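Local coordinates for neural cell adhesion molecule 1 (Homo sapiens, PDB 2HAZ), which mediates cell adhesion in the nervous system and carries a first fibronectin type III repeat whose helix is critical for polysialylation of its N-glycans, at residues 23-28 / 65-70. Sequence-based numbering, arbitrary orientation.
Sequences QVQFDE and EGIVTI. With NA (sodium ion), chain B.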
loop_
_atom_site.group_PDB
_atom_site.type_symbol
_atom_site.label_atom_id
_atom_site.label_comp_id
_atom_site.label_asym_id
_atom_site.label_seq_id
_atom_site.Cartn_x
_atom_site.Cartn_y
_atom_site.Cartn_z
ATOM N N GLN A 23 1.191 -9.408 -4.282
ATOM C CA GLN A 23 0.242 -8.501 -4.933
ATOM C C GLN A 23 -0.768 -7.968 -3.914
ATOM O O GLN A 23 -1.543 -8.732 -3.320
ATOM C CB GLN A 23 -0.482 -9.192 -6.100
ATOM C CG GLN A 23 0.380 -10.120 -6.971
ATOM C CD GLN A 23 1.273 -9.370 -7.912
ATOM O OE1 GLN A 23 0.841 -8.923 -8.980
ATOM N NE2 GLN A 23 2.537 -9.237 -7.542
ATOM N N VAL A 24 -0.759 -6.654 -3.708
ATOM C CA VAL A 24 -1.619 -6.040 -2.699
ATOM C C VAL A 24 -2.858 -5.517 -3.426
ATOM O O VAL A 24 -2.767 -4.585 -4.226
ATOM C CB VAL A 24 -0.881 -4.920 -1.888
ATOM C CG1 VAL A 24 -1.799 -4.279 -0.862
ATOM C CG2 VAL A 24 0.391 -5.465 -1.182
ATOM N N GLN A 25 -4.009 -6.141 -3.172
ATOM C CA GLN A 25 -5.269 -5.674 -3.750
ATOM C C GLN A 25 -5.897 -4.624 -2.872
ATOM O O GLN A 25 -6.131 -4.863 -1.680
ATOM C CB GLN A 25 -6.267 -6.813 -3.866
ATOM C CG GLN A 25 -6.045 -7.720 -5.028
ATOM C CD GLN A 25 -7.223 -8.640 -5.218
ATOM O OE1 GLN A 25 -8.391 -8.236 -5.043
ATOM N NE2 GLN A 25 -6.938 -9.888 -5.587
ATOM N N PHE A 26 -6.240 -3.488 -3.471
ATOM C CA PHE A 26 -6.698 -2.338 -2.701
ATOM C C PHE A 26 -7.816 -1.548 -3.401
ATOM O O PHE A 26 -7.970 -1.632 -4.630
ATOM C CB PHE A 26 -5.516 -1.404 -2.395
ATOM C CG PHE A 26 -5.121 -0.516 -3.556
ATOM C CD1 PHE A 26 -5.576 0.807 -3.638
ATOM C CD2 PHE A 26 -4.310 -0.997 -4.567
ATOM C CE1 PHE A 26 -5.213 1.615 -4.711
ATOM C CE2 PHE A 26 -3.940 -0.188 -5.627
ATOM C CZ PHE A 26 -4.402 1.113 -5.705
ATOM N N ASP A 27 -8.557 -0.779 -2.593
ATOM C CA ASP A 27 -9.561 0.194 -3.063
ATOM C C ASP A 27 -9.006 1.592 -2.963
ATOM O O ASP A 27 -8.363 1.929 -1.969
ATOM C CB ASP A 27 -10.782 0.218 -2.148
ATOM C CG ASP A 27 -11.465 -1.084 -2.060
ATOM O OD1 ASP A 27 -11.533 -1.790 -3.089
ATOM O OD2 ASP A 27 -11.949 -1.409 -0.949
ATOM N N GLU A 28 -9.296 2.411 -3.967
ATOM C CA GLU A 28 -9.018 3.848 -3.911
ATOM C C GLU A 28 -9.674 4.500 -2.684
ATOM O O GLU A 28 -10.695 4.002 -2.196
ATOM C CB GLU A 28 -9.528 4.531 -5.181
ATOM C CG GLU A 28 -8.812 4.122 -6.455
ATOM C CD GLU A 28 -9.383 2.845 -7.078
ATOM O OE1 GLU A 28 -10.277 2.211 -6.474
ATOM O OE2 GLU A 28 -8.942 2.476 -8.188
ATOM N N GLU A 65 -5.118 -1.524 -12.481
ATOM C CA GLU A 65 -4.851 -2.937 -12.185
ATOM C C GLU A 65 -5.548 -3.371 -10.889
ATOM O O GLU A 65 -5.936 -4.537 -10.734
ATOM C CB GLU A 65 -3.336 -3.193 -12.111
ATOM C CG GLU A 65 -2.870 -4.578 -12.594
ATOM C CD GLU A 65 -2.948 -4.797 -14.117
ATOM O OE1 GLU A 65 -2.648 -3.879 -14.921
ATOM O OE2 GLU A 65 -3.297 -5.923 -14.514
ATOM N N GLY A 66 -5.727 -2.429 -9.970
ATOM C CA GLY A 66 -6.289 -2.728 -8.654
ATOM C C GLY A 66 -5.253 -3.234 -7.655
ATOM O O GLY A 66 -5.597 -3.569 -6.522
ATOM N N ILE A 67 -3.985 -3.258 -8.071
ATOM C CA ILE A 67 -2.869 -3.776 -7.251
ATOM C C ILE A 67 -1.624 -2.883 -7.214
ATOM O O ILE A 67 -1.387 -2.050 -8.104
ATOM C CB ILE A 67 -2.382 -5.193 -7.726
ATOM C CG1 ILE A 67 -1.805 -5.122 -9.144
ATOM C CG2 ILE A 67 -3.497 -6.257 -7.537
ATOM C CD1 ILE A 67 -1.268 -6.436 -9.708
ATOM N N VAL A 68 -0.833 -3.085 -6.167
ATOM C CA VAL A 68 0.577 -2.749 -6.178
ATOM C C VAL A 68 1.379 -4.000 -5.775
ATOM O O VAL A 68 0.916 -4.826 -4.958
ATOM C CB VAL A 68 0.914 -1.518 -5.286
ATOM C CG1 VAL A 68 0.222 -0.269 -5.815
ATOM C CG2 VAL A 68 0.564 -1.765 -3.811
ATOM N N THR A 69 2.565 -4.138 -6.360
ATOM C CA THR A 69 3.419 -5.294 -6.120
ATOM C C THR A 69 4.579 -4.916 -5.241
ATOM O O THR A 69 5.407 -4.081 -5.611
ATOM C CB THR A 69 4.014 -5.888 -7.417
ATOM O OG1 THR A 69 2.971 -6.177 -8.347
ATOM C CG2 THR A 69 4.777 -7.182 -7.097
ATOM N N ILE A 70 4.654 -5.565 -4.092
ATOM C CA ILE A 70 5.780 -5.370 -3.212
ATOM C C ILE A 70 6.820 -6.454 -3.487
ATOM O O ILE A 70 6.492 -7.601 -3.874
ATOM C CB ILE A 70 5.356 -5.261 -1.715
ATOM C CG1 ILE A 70 4.648 -6.527 -1.236
ATOM C CG2 ILE A 70 4.453 -4.013 -1.488
ATOM C CD1 ILE A 70 4.038 -6.417 0.175
HETATM NA NA NA B . -12.790 -3.391 -1.973
#
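Gln23 and Thr69 lie side by side on the outer face of the sheet, their side chains pointing the same way. The Gln23 chain bends at chi2 (-76°), which brings CD alongside Thr69 OG1. Gln23 NE2 sits 3.2 Å from Thr69 OG1 and comes unusually close to the Thr69 methyl, CG2. Gln23 OE1 lies 3.3 Å from Ile67 CD1, the two side chains crossing obliquely. An alanine in place of Gln23 would probably leave the Ile67 tip and the Thr69 methyl without this amide cover. Further along, Gln25 CG touches Ile67 CG2, while its amide NE2 turns to Glu16.

The opposite face is apolar. Val24 CB rests 4.0 Å from Val68 CG2, and Val24 CG2 meets Ile70 CD1. The Phe26 ring brings CE2 to 4.2 Å from Val68 CG1 and sets its edge against the Ile67 carbonyl carbon. Leu83 of the other sheet touches both Phe26 and Val68, and Tyr40 meets the Phe26 ring edge-to-face.

Val24 and Val68 exchange two backbone hydrogen bonds. Phe26 N adds a third to Gly66 O (3.1 Å), where the chain leaves helix 59-65. Beyond, Asp27 binds a sodium ion through both carboxylate oxygens, with Asp13. This antiparallel pairing joins the central and an outer strand of the three-stranded sheet in a fibronectin type III beta sandwich.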